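GTP cyclohydrolase 1 type 2 homolog (Staphylococcus aureus subsp. aureus, PDB 3LNL) is of unknown function but, as a NIF3-family protein, carries a dinuclear metal centre with bound zinc and assembles into a toroid-shaped homohexamer. Local coordinates at residues B[87-90]-B[91-95]; B[48-51]-B[52-55]; B[26-29]-B[30-34]; B[336-339]-B[340-343]; B[54-57]-B[58-62]. The protein carries 2 engineered substitutions. One frame throughout, in Å; residues are numbered along the deposited sequence.

Interaction 1: residues B[87-90]-B[91-95]; sequences IIRK and LIQHD
Lys90 and His94, one helical turn apart, run across each other at a slant: Lys90 CG packs on His94 CD2 at 3.7 Å, and further along the chain Lys90 CE comes within 3.8 Å of His94 NE2. The lysine reaches this side because its CG stands opposite the backbone N (chi1 -172°) and the chain then bends at the second torsion. The imidazole turns an edge back to the helix, with the carbonyl oxygen of Lys90 in the ring plane, 3.2 Å from His94 CD2; the same oxygen accepts the His94 N-H at 3.0 Å from the nitrogen. The ammonium passes beyond the ring and is hydrogen-bonded to Asn55 on helix 51-60, while Lys90 NZ stays 5.1 Å from His94 NE2. On another side of the helix Ile88 and Ile92 run alongside each other in one direction, Ile88 CG2 meeting Ile92 CD1 at 3.9 Å. Leu91 folds over the preceding turn, its CG 3.4 Å from Ile87 O, and continues into the hydrophobic layer shared with Val54, Leu71 and Ile33. Gln93 lays CG against Arg89 O at 3.2 Å and sends its amide across the subunit boundary, where NE2 donates to Ile92 O of the second subunit; Ile92 itself packs on Ile92 of that chain. Asp95, with positive phi, ends the helix: its N-H returns to Ile92 O and that of Ile96 to Leu91 O. The positive-phi residue with its two returning N-H bonds is a Schellman motif, here closing an interface helix of the NIF3 fold.

Interaction 2: residues B[48-51]-B[52-55]; sequences DCTL and EVVN
Asp48 touches the helix through its backbone, Asp48 O lying 3.7 Å from Val53 CG2, while its carboxylate leads away to the metal site. There OD1 is hydrogen-bonded to His69 ND1, making Asp48 a second-shell partner of a zinc ligand, and OD2 is hydrogen-bonded to His312 NE2 of the third subunit. Cys49 is the centre of an inverse gamma turn, closed by a weak bond from Thr50 N to Asp48 O; with SG opposite the backbone N (chi1 -176°), Cys49 SG meets the Val54 methyl CG2 at 3.6 Å. Thr50 is the N-cap. With OG1 tucked between the backbone N and the carbonyl carbon (chi1 66°), the hydroxyl oxygen accepts a weak bond from Val53 N at 3.4 Å. A water 2.8 Å from Thr50 OG1 may also reach Glu52 OE1, doubtfully, since Glu52 has two conformers. The Thr50 carbonyl starts the helical pattern, accepting Val54 N at 3.2 Å. Leu51 O follows with Asn55 N at 3.0 Å, and Leu51 CG comes to 4.2 Å from Asn55 ND2. Asn55 OD1 is hydrogen-bonded to Lys90 NZ of helix 83-93. Residues 48-55 carry the chain from strand 43-46 into helix 51-60, with Val53 turned to strands 43-46 and 64-67, and Leu51 and Val54 to helix 83-93.

Interaction 3: residues B[26-29]-B[30-34]; sequences WDNV and GLLIG
Asn28 and Leu32 meet where the loop runs into strand 30-32. The leucine methyl CD2 sits above the outer N/O end of the amide, 3.6 Å from Asn28 ND2 and 3.9 Å from Asn28 CG, and the other branch, CD1, is 4.0 Å from Asn28 O. That carbonyl is buried here and has no polar partner in the model. The amide is fixed from its nitrogen end: ND2 donates to Ile72 O of its own chain and also to Thr77 O of the second subunit, so the group Leu32 touches is tied to the interface. The backbone of Asn28 is held in turn by Asp27, whose OD1 takes Asn28 N at 2.8 Å from 40° above the carboxylate plane; Asp27 is also hydrogen-bonded to His102 (through OD1) and Thr103 (through OD2). Gly30 has backbone angles (phi 101°) at which a side chain would collide with Val29 O; its backbone is hydrogen-bonded to Ala100. Leu32 and Ile33 then both face Leu98 of the antiparallel strand 97-100, a classic beta bulge. Strand 30-32 is outermost in its own chain's sheet; beyond the bulge and corner, Ile33 and Gly34 pair in parallel with a strand of the second subunit, so that beta structure runs on across the interface.

Interaction 4: residues B[336-339]-B[340-343]; sequences MKEG and LKTL
Met336 with Leu340 and Glu338 with Lys341 form two local contacts along the first turns of helix 336-350, one facing the metal site and the other on the outer side, beside strand 357-359. On the inner side Met336 curls round: CG lies between the backbone N and the carbonyl carbon (chi1 58°), and two further bends bring Met336 CE to 3.9 Å from Leu340 CD2. The same methionine touches His68, a zinc ligand, and Met115 of helix 112-119. Its carbonyl oxygen, Met336 O, receives Leu340 N at 2.8 Å from above the carbonyl plane. Lys337 O accepts both Lys341 N and Thr45 OG1, and Lys337 NZ is anchored on Ser360 O. On the outer side, where Glu338 packs on Ala359 and Lys341 on Val357, Glu338 bends at its second torsion to run beside the extended Lys341, with Glu338 OE2 packed 3.7 Å from Lys341 CD. The charged atoms stop at 4.5 Å, Glu338 OE2 to Lys341 NZ, and are joined through water. One water donates to Glu338 OE2 and accepts from Lys341 NZ at 2.9 Å; another donates to the same oxygen and is bonded to Thr342 OG1, likewise at 2.9 Å. With two water donors on one carboxylate oxygen, the attraction is relayed through solvent instead of a salt bridge, consistent with an ionised glutamate and a screened, fairly weak pairing.

Interaction 5: residues B[54-57]-B[58-62]; sequences VNEA and IEKGY
Ala57 O is the acceptor on which the helix end turns: Tyr62 N reaches it at 3.0 Å, and Lys60 N, chiefly bonded to Glu56 O at 3.0 Å, adds a weak, bent bond to Ala57 O at 3.2 Å. Gly61, with positive phi, completes the Schellman motif by donating its N-H to Ile58 O at 3.1 Å. After the reversal the Tyr62 ring lies against Lys60, whose CB stands 4.0 Å above the ring plane, over its centre. Lys60 also runs beside Glu56 in the same direction, Lys60 CE to Glu56 CG at 3.8 Å, so their contact is mainly between methylene groups. A bend at the last torsion (chi4 -65°) turns the ammonium aside: Lys60 NZ remains 5.0 Å from Glu56 OE1 and makes its salt bridge with Glu358. Glu56 is engaged through both oxygens, OE2 with Ser360 OG and OE1 with Thr361 N, so the two charges are drawn to separate partners in strand 357-359 and the loop after it. On another side Ile58 CD1 meets Val54 CG1 at 4.1 Å, and Ile58 N is also bonded to Val54 O in a nearly straight line (169°). Within the beta-alpha-beta unit of strand 43-46, helix 51-60 and strand 64-67, Glu56 and Ala57 rest on Leu44 of the sheet, while Val54 and Ile58 face helix 83-93.

How the interactions relate
Along the chain the order is interaction 3, 2, 5, 1 and finally 4, all outside the PII-like middle domain. Interactions 2 and 5 share Val54 and Asn55 and describe the start and end of helix 51-60, their centres 9 Å apart. Interaction 1, on helix 83-93, lies about 11 Å from each, centre to centre, and is joined to them by Lys90 with Asn55 and by Leu91 on Val54. Its other neighbour is interaction 3, through Ile33; both also reach the second subunit, linking helix 83-93 and the end of strand 30-32 to the subunit interface. Interaction 4 stands apart, touching none, but approaches the zinc site from helix 336-350 as interaction 2 does through Asp48.

Interaction 1: residues B[87-90]-B[91-95]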
loop_
_atom_site.group_PDB
_atom_site.type_symbol
_atom_site.label_atom_id
_atom_site.label_comp_id
_atom_site.label_asym_id
_atom_site.label_seq_id
_atom_site.Cartn_x
_atom_site.Cartn_y
_atom_site.Cartn_z
ATOM N N ILE B 87 2.304 14.554 -32.729
ATOM C CA ILE B 87 3.656 14.099 -32.982
ATOM C C ILE B 87 3.629 12.567 -33.285
ATOM O O ILE B 87 4.222 12.082 -34.271
ATOM C CB ILE B 87 4.599 14.349 -31.771
ATOM C CG1 ILE B 87 4.724 15.854 -31.456
ATOM C CG2 ILE B 87 5.984 13.803 -32.030
ATOM C CD1 ILE B 87 5.420 16.132 -30.152
ATOM N N ILE B 88 2.868 11.823 -32.486
ATOM C CA ILE B 88 2.853 10.379 -32.604
ATOM C C ILE B 88 2.212 10.014 -33.950
ATOM O O ILE B 88 2.690 9.120 -34.671
ATOM C CB ILE B 88 2.082 9.761 -31.419
ATOM C CG1 ILE B 88 2.834 9.964 -30.096
ATOM C CG2 ILE B 88 1.782 8.265 -31.684
ATOM C CD1 ILE B 88 1.898 9.729 -28.817
ATOM N N ARG B 89 1.095 10.678 -34.270
ATOM C CA ARG B 89 0.411 10.486 -35.558
ATOM C C ARG B 89 1.317 10.831 -36.754
ATOM O O ARG B 89 1.310 10.138 -37.753
ATOM C CB ARG B 89 -0.897 11.294 -35.646
ATOM C CG ARG B 89 -1.969 10.867 -34.602
ATOM C CD ARG B 89 -3.090 11.871 -34.442
ATOM N NE ARG B 89 -3.738 12.119 -35.723
ATOM C CZ ARG B 89 -4.646 11.335 -36.294
ATOM N NH1 ARG B 89 -5.172 10.253 -35.674
ATOM N NH2 ARG B 89 -5.106 11.667 -37.468
ATOM N N LYS B 90 2.101 11.890 -36.637
ATOM C CA LYS B 90 2.981 12.254 -37.720
ATOM C C LYS B 90 4.058 11.184 -37.946
ATOM O O LYS B 90 4.354 10.871 -39.093
ATOM C CB LYS B 90 3.577 13.656 -37.507
ATOM C CG LYS B 90 4.380 14.172 -38.760
ATOM C CD LYS B 90 4.168 15.646 -39.008
ATOM C CE LYS B 90 4.619 16.131 -40.376
ATOM N NZ LYS B 90 4.655 17.627 -40.270
ATOM N N LEU B 91 4.604 10.616 -36.867
ATOM C CA LEU B 91 5.607 9.522 -36.957
ATOM C C LEU B 91 5.000 8.373 -37.745
ATOM O O LEU B 91 5.582 7.862 -38.700
ATOM C CB LEU B 91 6.039 9.039 -35.544
ATOM C CG LEU B 91 6.915 10.029 -34.781
ATOM C CD1 LEU B 91 6.976 9.786 -33.228
ATOM C CD2 LEU B 91 8.330 10.047 -35.414
ATOM N N ILE B 92 3.788 7.998 -37.336
ATOM C CA ILE B 92 3.134 6.855 -37.917
ATOM C C ILE B 92 2.771 7.114 -39.370
ATOM O O ILE B 92 2.970 6.278 -40.249
ATOM C CB ILE B 92 1.906 6.426 -37.069
ATOM C CG1 ILE B 92 2.405 5.902 -35.721
ATOM C CG2 ILE B 92 1.106 5.339 -37.805
ATOM C CD1 ILE B 92 1.288 5.713 -34.606
ATOM N N GLN B 93 2.267 8.285 -39.637
ATOM C CA GLN B 93 1.809 8.548 -40.951
ATOM C C GLN B 93 2.966 8.634 -41.958
ATOM O O GLN B 93 2.761 8.324 -43.128
ATOM C CB GLN B 93 0.970 9.823 -40.954
ATOM C CG GLN B 93 -0.402 9.504 -40.394
ATOM C CD GLN B 93 -1.382 10.601 -40.529
ATOM O OE1 GLN B 93 -1.045 11.757 -40.284
ATOM N NE2 GLN B 93 -2.657 10.241 -40.830
ATOM N N HIS B 94 4.152 9.013 -41.481
ATOM C CA HIS B 94 5.348 9.053 -42.318
ATOM C C HIS B 94 6.254 7.844 -42.177
ATOM O O HIS B 94 7.390 7.882 -42.639
ATOM C CB HIS B 94 6.127 10.330 -42.016
ATOM C CG HIS B 94 5.434 11.561 -42.510
ATOM N ND1 HIS B 94 5.712 12.120 -43.746
ATOM C CD2 HIS B 94 4.414 12.289 -41.982
ATOM C CE1 HIS B 94 4.918 13.161 -43.935
ATOM N NE2 HIS B 94 4.110 13.278 -42.891
ATOM N N ASP B 95 5.765 6.779 -41.532
ATOM C CA ASP B 95 6.569 5.573 -41.332
ATOM C C ASP B 95 7.942 5.875 -40.716
ATOM O O ASP B 95 8.962 5.352 -41.148
ATOM C CB ASP B 95 6.700 4.821 -42.655
ATOM C CG ASP B 95 5.354 4.262 -43.120
ATOM O OD1 ASP B 95 4.832 4.766 -44.091
ATOM O OD2 ASP B 95 4.812 3.365 -42.465
#

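Interaction 2: residues B[48-51]-B[52-55]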
loop_
_atom_site.group_PDB
_atom_site.type_symbol
_atom_site.label_atom_id
_atom_site.label_comp_id
_atom_site.label_asym_id
_atom_site.label_seq_id
_atom_site.Cartn_x
_atom_site.Cartn_y
_atom_site.Cartn_z
ATOM N N ASP B 48 14.479 15.186 -26.880
ATOM C CA ASP B 48 13.046 15.072 -26.889
ATOM C C ASP B 48 12.642 15.045 -28.363
ATOM O O ASP B 48 13.114 15.891 -29.156
ATOM C CB ASP B 48 12.383 16.293 -26.249
ATOM C CG ASP B 48 12.495 16.269 -24.717
ATOM O OD1 ASP B 48 11.939 15.348 -24.121
ATOM O OD2 ASP B 48 13.091 17.190 -24.146
ATOM N N CYS B 49 11.750 14.105 -28.692
ATOM C CA CYS B 49 11.229 13.977 -30.070
ATOM C C CYS B 49 10.036 14.907 -30.239
ATOM O O CYS B 49 8.902 14.490 -30.030
ATOM C CB CYS B 49 10.792 12.568 -30.340
ATOM S SG CYS B 49 10.267 12.370 -32.082
ATOM N N THR B 50 10.307 16.196 -30.507
ATOM C CA THR B 50 9.260 17.183 -30.686
ATOM C C THR B 50 8.786 17.136 -32.152
ATOM O O THR B 50 9.402 16.435 -33.022
ATOM C CB THR B 50 9.780 18.587 -30.418
ATOM O OG1 THR B 50 10.752 18.911 -31.410
ATOM C CG2 THR B 50 10.402 18.685 -28.987
ATOM N N LEU B 51 7.767 17.932 -32.475
ATOM C CA LEU B 51 7.272 17.948 -33.877
ATOM C C LEU B 51 8.357 18.409 -34.841
ATOM O O LEU B 51 8.491 17.881 -35.973
ATOM C CB LEU B 51 6.042 18.831 -34.036
ATOM C CG LEU B 51 5.223 18.793 -35.360
ATOM C CD1 LEU B 51 4.600 17.464 -35.556
ATOM C CD2 LEU B 51 4.131 19.883 -35.319
ATOM N N GLU B 52 9.138 19.414 -34.432
ATOM C CA GLU B 52 10.225 19.923 -35.297
ATOM C C GLU B 52 11.251 18.825 -35.575
ATOM O O GLU B 52 11.763 18.725 -36.685
ATOM C CB GLU B 52 10.897 21.184 -34.713
ATOM C CG GLU B 52 9.990 22.454 -34.761
ATOM C CD GLU B 52 10.595 23.720 -34.107
ATOM O OE1 GLU B 52 11.548 23.646 -33.280
ATOM O OE2 GLU B 52 10.081 24.825 -34.419
ATOM N N VAL B 53 11.513 17.960 -34.591
ATOM C CA VAL B 53 12.465 16.870 -34.800
ATOM C C VAL B 53 11.925 15.872 -35.858
ATOM O O VAL B 53 12.670 15.410 -36.731
ATOM C CB VAL B 53 12.823 16.172 -33.486
ATOM C CG1 VAL B 53 13.644 14.840 -33.746
ATOM C CG2 VAL B 53 13.608 17.150 -32.609
ATOM N N VAL B 54 10.639 15.585 -35.793
ATOM C CA VAL B 54 10.019 14.697 -36.743
ATOM C C VAL B 54 10.103 15.314 -38.159
ATOM O O VAL B 54 10.462 14.612 -39.102
ATOM C CB VAL B 54 8.555 14.351 -36.353
ATOM C CG1 VAL B 54 7.946 13.383 -37.370
ATOM C CG2 VAL B 54 8.510 13.780 -34.939
ATOM N N ASN B 55 9.864 16.626 -38.264
ATOM C CA ASN B 55 9.919 17.330 -39.542
ATOM C C ASN B 55 11.309 17.300 -40.077
ATOM O O ASN B 55 11.507 17.188 -41.280
ATOM C CB ASN B 55 9.449 18.776 -39.397
ATOM C CG ASN B 55 7.934 18.885 -39.189
ATOM O OD1 ASN B 55 7.193 18.011 -39.603
ATOM N ND2 ASN B 55 7.486 20.002 -38.638
HETATM O O HOH W 1 11.006 21.639 -31.049
#

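Interaction 3: residues B[26-29]-B[30-34]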
loop_
_atom_site.group_PDB
_atom_site.type_symbol
_atom_site.label_atom_id
_atom_site.label_comp_id
_atom_site.label_asym_id
_atom_site.label_seq_id
_atom_site.Cartn_x
_atom_site.Cartn_y
_atom_site.Cartn_z
ATOM N N TRP B 26 10.344 1.387 -13.875
ATOM C CA TRP B 26 9.262 2.313 -14.234
ATOM C C TRP B 26 9.408 2.945 -15.639
ATOM O O TRP B 26 8.497 3.609 -16.082
ATOM C CB TRP B 26 9.114 3.456 -13.197
ATOM C CG TRP B 26 10.400 4.156 -12.898
ATOM C CD1 TRP B 26 11.219 3.935 -11.821
ATOM C CD2 TRP B 26 11.044 5.176 -13.696
ATOM N NE1 TRP B 26 12.351 4.743 -11.918
ATOM C CE2 TRP B 26 12.260 5.516 -13.043
ATOM C CE3 TRP B 26 10.719 5.818 -14.875
ATOM C CZ2 TRP B 26 13.139 6.447 -13.550
ATOM C CZ3 TRP B 26 11.609 6.768 -15.383
ATOM C CH2 TRP B 26 12.799 7.074 -14.706
ATOM N N ASP B 27 10.570 2.807 -16.291
ATOM C CA ASP B 27 10.857 3.554 -17.502
ATOM C C ASP B 27 10.159 2.882 -18.704
ATOM O O ASP B 27 9.615 1.760 -18.586
ATOM C CB ASP B 27 12.370 3.581 -17.714
ATOM C CG ASP B 27 12.847 4.743 -18.525
ATOM O OD1 ASP B 27 12.041 5.527 -19.062
ATOM O OD2 ASP B 27 14.107 4.849 -18.652
ATOM N N ASN B 28 10.124 3.593 -19.818
ATOM C CA ASN B 28 9.569 3.088 -21.056
ATOM C C ASN B 28 10.607 3.214 -22.153
ATOM O O ASN B 28 10.789 4.296 -22.721
ATOM C CB ASN B 28 8.303 3.848 -21.382
ATOM C CG ASN B 28 7.472 3.150 -22.448
ATOM O OD1 ASN B 28 7.478 1.941 -22.519
ATOM N ND2 ASN B 28 6.809 3.917 -23.308
ATOM N N VAL B 29 11.321 2.120 -22.437
ATOM C CA VAL B 29 12.482 2.173 -23.343
ATOM C C VAL B 29 12.379 1.206 -24.495
ATOM O O VAL B 29 11.547 0.281 -24.487
ATOM C CB VAL B 29 13.847 2.005 -22.603
ATOM C CG1 VAL B 29 14.094 3.177 -21.619
ATOM C CG2 VAL B 29 13.949 0.677 -21.883
ATOM N N GLY B 30 13.180 1.442 -25.524
ATOM C CA GLY B 30 13.186 0.572 -26.672
ATOM C C GLY B 30 12.396 1.131 -27.828
ATOM O O GLY B 30 12.258 2.354 -27.971
ATOM N N LEU B 31 11.900 0.246 -28.687
ATOM C CA LEU B 31 11.114 0.695 -29.876
ATOM C C LEU B 31 9.737 1.110 -29.373
ATOM O O LEU B 31 8.967 0.267 -28.978
ATOM C CB LEU B 31 10.987 -0.429 -30.915
ATOM C CG LEU B 31 10.229 -0.066 -32.191
ATOM C CD1 LEU B 31 10.930 1.070 -32.908
ATOM C CD2 LEU B 31 10.033 -1.306 -33.104
ATOM N N LEU B 32 9.447 2.404 -29.345
ATOM C CA LEU B 32 8.166 2.880 -28.815
ATOM C C LEU B 32 7.140 2.978 -29.932
ATOM O O LEU B 32 5.946 2.781 -29.716
ATOM C CB LEU B 32 8.315 4.259 -28.165
ATOM C CG LEU B 32 9.247 4.297 -26.913
ATOM C CD1 LEU B 32 9.078 5.602 -26.069
ATOM C CD2 LEU B 32 9.034 3.007 -26.044
ATOM N N ILE B 33 7.586 3.376 -31.112
ATOM C CA ILE B 33 6.702 3.604 -32.222
ATOM C C ILE B 33 7.438 3.117 -33.450
ATOM O O ILE B 33 8.485 3.670 -33.788
ATOM C CB ILE B 33 6.332 5.093 -32.439
ATOM C CG1 ILE B 33 5.597 5.682 -31.254
ATOM C CG2 ILE B 33 5.406 5.209 -33.716
ATOM C CD1 ILE B 33 5.569 7.191 -31.159
ATOM N N GLY B 34 6.876 2.118 -34.130
ATOM C CA GLY B 34 7.429 1.677 -35.389
ATOM C C GLY B 34 7.216 0.212 -35.720
ATOM O O GLY B 34 6.325 -0.446 -35.204
#

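Interaction 4: residues B[336-339]-B[340-343]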
loop_
_atom_site.group_PDB
_atom_site.type_symbol
_atom_site.label_atom_id
_atom_site.label_comp_id
_atom_site.label_asym_id
_atom_site.label_seq_id
_atom_site.Cartn_x
_atom_site.Cartn_y
_atom_site.Cartn_z
ATOM N N MET B 336 23.636 14.499 -25.188
ATOM C CA MET B 336 23.609 13.110 -25.681
ATOM C C MET B 336 23.299 13.005 -27.183
ATOM O O MET B 336 23.418 11.933 -27.758
ATOM C CB MET B 336 22.724 12.170 -24.851
ATOM C CG MET B 336 21.270 12.498 -24.677
ATOM S SD MET B 336 20.253 12.720 -26.165
ATOM C CE MET B 336 20.309 11.024 -26.827
ATOM N N LYS B 337 22.884 14.090 -27.836
ATOM C CA LYS B 337 22.573 13.983 -29.254
ATOM C C LYS B 337 23.877 13.745 -30.015
ATOM O O LYS B 337 24.025 12.768 -30.732
ATOM C CB LYS B 337 21.861 15.258 -29.765
ATOM C CG LYS B 337 20.499 15.535 -29.099
ATOM C CD LYS B 337 19.748 16.684 -29.699
ATOM C CE LYS B 337 20.564 18.016 -29.549
ATOM N NZ LYS B 337 19.707 19.095 -30.050
ATOM N N GLU B 338 24.834 14.654 -29.867
ATOM C CA GLU B 338 26.150 14.466 -30.448
ATOM C C GLU B 338 26.870 13.280 -29.829
ATOM O O GLU B 338 27.538 12.537 -30.531
ATOM C CB GLU B 338 27.044 15.711 -30.296
ATOM C CG GLU B 338 26.555 16.949 -31.091
ATOM C CD GLU B 338 26.698 16.843 -32.610
ATOM O OE1 GLU B 338 26.214 17.784 -33.283
ATOM O OE2 GLU B 338 27.261 15.856 -33.134
ATOM N N GLY B 339 26.715 13.074 -28.529
ATOM C CA GLY B 339 27.401 11.950 -27.908
ATOM C C GLY B 339 26.914 10.610 -28.444
ATOM O O GLY B 339 27.705 9.697 -28.686
ATOM N N LEU B 340 25.610 10.461 -28.583
ATOM C CA LEU B 340 25.063 9.202 -29.059
ATOM C C LEU B 340 25.338 9.032 -30.561
ATOM O O LEU B 340 25.605 7.898 -31.027
ATOM C CB LEU B 340 23.567 9.092 -28.786
ATOM C CG LEU B 340 22.882 7.795 -29.252
ATOM C CD1 LEU B 340 23.510 6.518 -28.481
ATOM C CD2 LEU B 340 21.331 7.942 -29.027
ATOM N N LYS B 341 25.337 10.142 -31.305
ATOM C CA LYS B 341 25.729 10.101 -32.704
ATOM C C LYS B 341 27.134 9.533 -32.838
ATOM O O LYS B 341 27.370 8.662 -33.667
ATOM C CB LYS B 341 25.674 11.452 -33.380
ATOM C CG LYS B 341 26.405 11.445 -34.779
ATOM C CD LYS B 341 26.877 12.764 -35.198
ATOM C CE LYS B 341 27.564 12.702 -36.556
ATOM N NZ LYS B 341 27.507 14.020 -37.247
ATOM N N THR B 342 28.064 10.026 -32.021
ATOM C CA THR B 342 29.445 9.543 -32.074
ATOM C C THR B 342 29.523 8.043 -31.727
ATOM O O THR B 342 30.110 7.239 -32.455
ATOM C CB THR B 342 30.356 10.382 -31.146
ATOM O OG1 THR B 342 30.340 11.711 -31.628
ATOM C CG2 THR B 342 31.860 9.803 -31.096
ATOM N N LEU B 343 28.880 7.667 -30.645
ATOM C CA LEU B 343 28.827 6.255 -30.271
ATOM C C LEU B 343 28.296 5.403 -31.432
ATOM O O LEU B 343 28.910 4.418 -31.831
ATOM C CB LEU B 343 27.961 6.046 -29.042
ATOM C CG LEU B 343 28.487 6.568 -27.693
ATOM C CD1 LEU B 343 27.429 6.385 -26.642
ATOM C CD2 LEU B 343 29.842 5.900 -27.269
HETATM O O HOH W 2 29.022 14.060 -32.584
HETATM O O HOH W 3 28.371 16.204 -35.496
#

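Interaction 5: residues B[54-57]-B[58-62]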
loop_
_atom_site.group_PDB
_atom_site.type_symbol
_atom_site.label_atom_id
_atom_site.label_comp_id
_atom_site.label_asym_id
_atom_site.label_seq_id
_atom_site.Cartn_x
_atom_site.Cartn_y
_atom_site.Cartn_z
ATOM N N VAL B 54 10.639 15.585 -35.793
ATOM C CA VAL B 54 10.019 14.697 -36.743
ATOM C C VAL B 54 10.103 15.314 -38.159
ATOM O O VAL B 54 10.462 14.612 -39.102
ATOM C CB VAL B 54 8.555 14.351 -36.353
ATOM C CG1 VAL B 54 7.946 13.383 -37.370
ATOM C CG2 VAL B 54 8.510 13.780 -34.939
ATOM N N ASN B 55 9.864 16.626 -38.264
ATOM C CA ASN B 55 9.919 17.330 -39.542
ATOM C C ASN B 55 11.309 17.300 -40.077
ATOM O O ASN B 55 11.507 17.188 -41.280
ATOM C CB ASN B 55 9.449 18.776 -39.397
ATOM C CG ASN B 55 7.934 18.885 -39.189
ATOM O OD1 ASN B 55 7.193 18.011 -39.603
ATOM N ND2 ASN B 55 7.486 20.002 -38.638
ATOM N N GLU B 56 12.284 17.438 -39.185
ATOM C CA GLU B 56 13.701 17.372 -39.571
ATOM C C GLU B 56 14.084 15.958 -40.118
ATOM O O GLU B 56 14.774 15.839 -41.128
ATOM C CB GLU B 56 14.577 17.777 -38.363
ATOM C CG GLU B 56 16.124 17.675 -38.536
ATOM C CD GLU B 56 16.849 17.897 -37.214
ATOM O OE1 GLU B 56 18.005 18.252 -37.282
ATOM O OE2 GLU B 56 16.281 17.718 -36.085
ATOM N N ALA B 57 13.600 14.902 -39.488
ATOM C CA ALA B 57 13.844 13.523 -39.999
ATOM C C ALA B 57 13.254 13.352 -41.382
ATOM O O ALA B 57 13.927 12.854 -42.282
ATOM C CB ALA B 57 13.288 12.468 -39.052
ATOM N N ILE B 58 12.008 13.791 -41.555
ATOM C CA ILE B 58 11.351 13.705 -42.842
ATOM C C ILE B 58 12.161 14.441 -43.895
ATOM O O ILE B 58 12.370 13.946 -45.006
ATOM C CB ILE B 58 9.927 14.263 -42.783
ATOM C CG1 ILE B 58 9.053 13.354 -41.894
ATOM C CG2 ILE B 58 9.319 14.477 -44.228
ATOM C CD1 ILE B 58 7.692 13.979 -41.458
ATOM N N GLU B 59 12.607 15.637 -43.536
ATOM C CA GLU B 59 13.253 16.508 -44.482
ATOM C C GLU B 59 14.567 15.873 -44.921
ATOM O O GLU B 59 14.966 16.017 -46.072
ATOM C CB GLU B 59 13.454 17.921 -43.860
ATOM C CG GLU B 59 13.954 18.929 -44.803
ATOM C CD GLU B 59 15.438 18.778 -45.104
ATOM O OE1 GLU B 59 16.218 18.461 -44.162
ATOM O OE2 GLU B 59 15.833 19.011 -46.280
ATOM N N LYS B 60 15.227 15.153 -44.012
ATOM C CA LYS B 60 16.520 14.522 -44.314
ATOM C C LYS B 60 16.424 13.162 -44.934
ATOM O O LYS B 60 17.435 12.587 -45.313
ATOM C CB LYS B 60 17.377 14.422 -43.042
ATOM C CG LYS B 60 17.835 15.755 -42.533
ATOM C CD LYS B 60 18.565 15.611 -41.227
ATOM C CE LYS B 60 19.142 16.923 -40.730
ATOM N NZ LYS B 60 20.167 17.326 -41.703
ATOM N N GLY B 61 15.223 12.627 -45.028
ATOM C CA GLY B 61 15.037 11.272 -45.526
ATOM C C GLY B 61 15.433 10.184 -44.539
ATOM O O GLY B 61 15.699 9.061 -44.934
ATOM N N TYR B 62 15.437 10.496 -43.245
ATOM C CA TYR B 62 15.704 9.479 -42.231
ATOM C C TYR B 62 14.395 8.926 -41.639
ATOM O O TYR B 62 13.507 9.708 -41.297
ATOM C CB TYR B 62 16.555 10.049 -41.105
ATOM C CG TYR B 62 17.936 10.556 -41.515
ATOM C CD1 TYR B 62 18.478 10.311 -42.778
ATOM C CD2 TYR B 62 18.695 11.265 -40.618
ATOM C CE1 TYR B 62 19.768 10.759 -43.131
ATOM C CE2 TYR B 62 19.961 11.746 -40.964
ATOM C CZ TYR B 62 20.490 11.478 -42.199
ATOM O OH TYR B 62 21.740 11.988 -42.459
#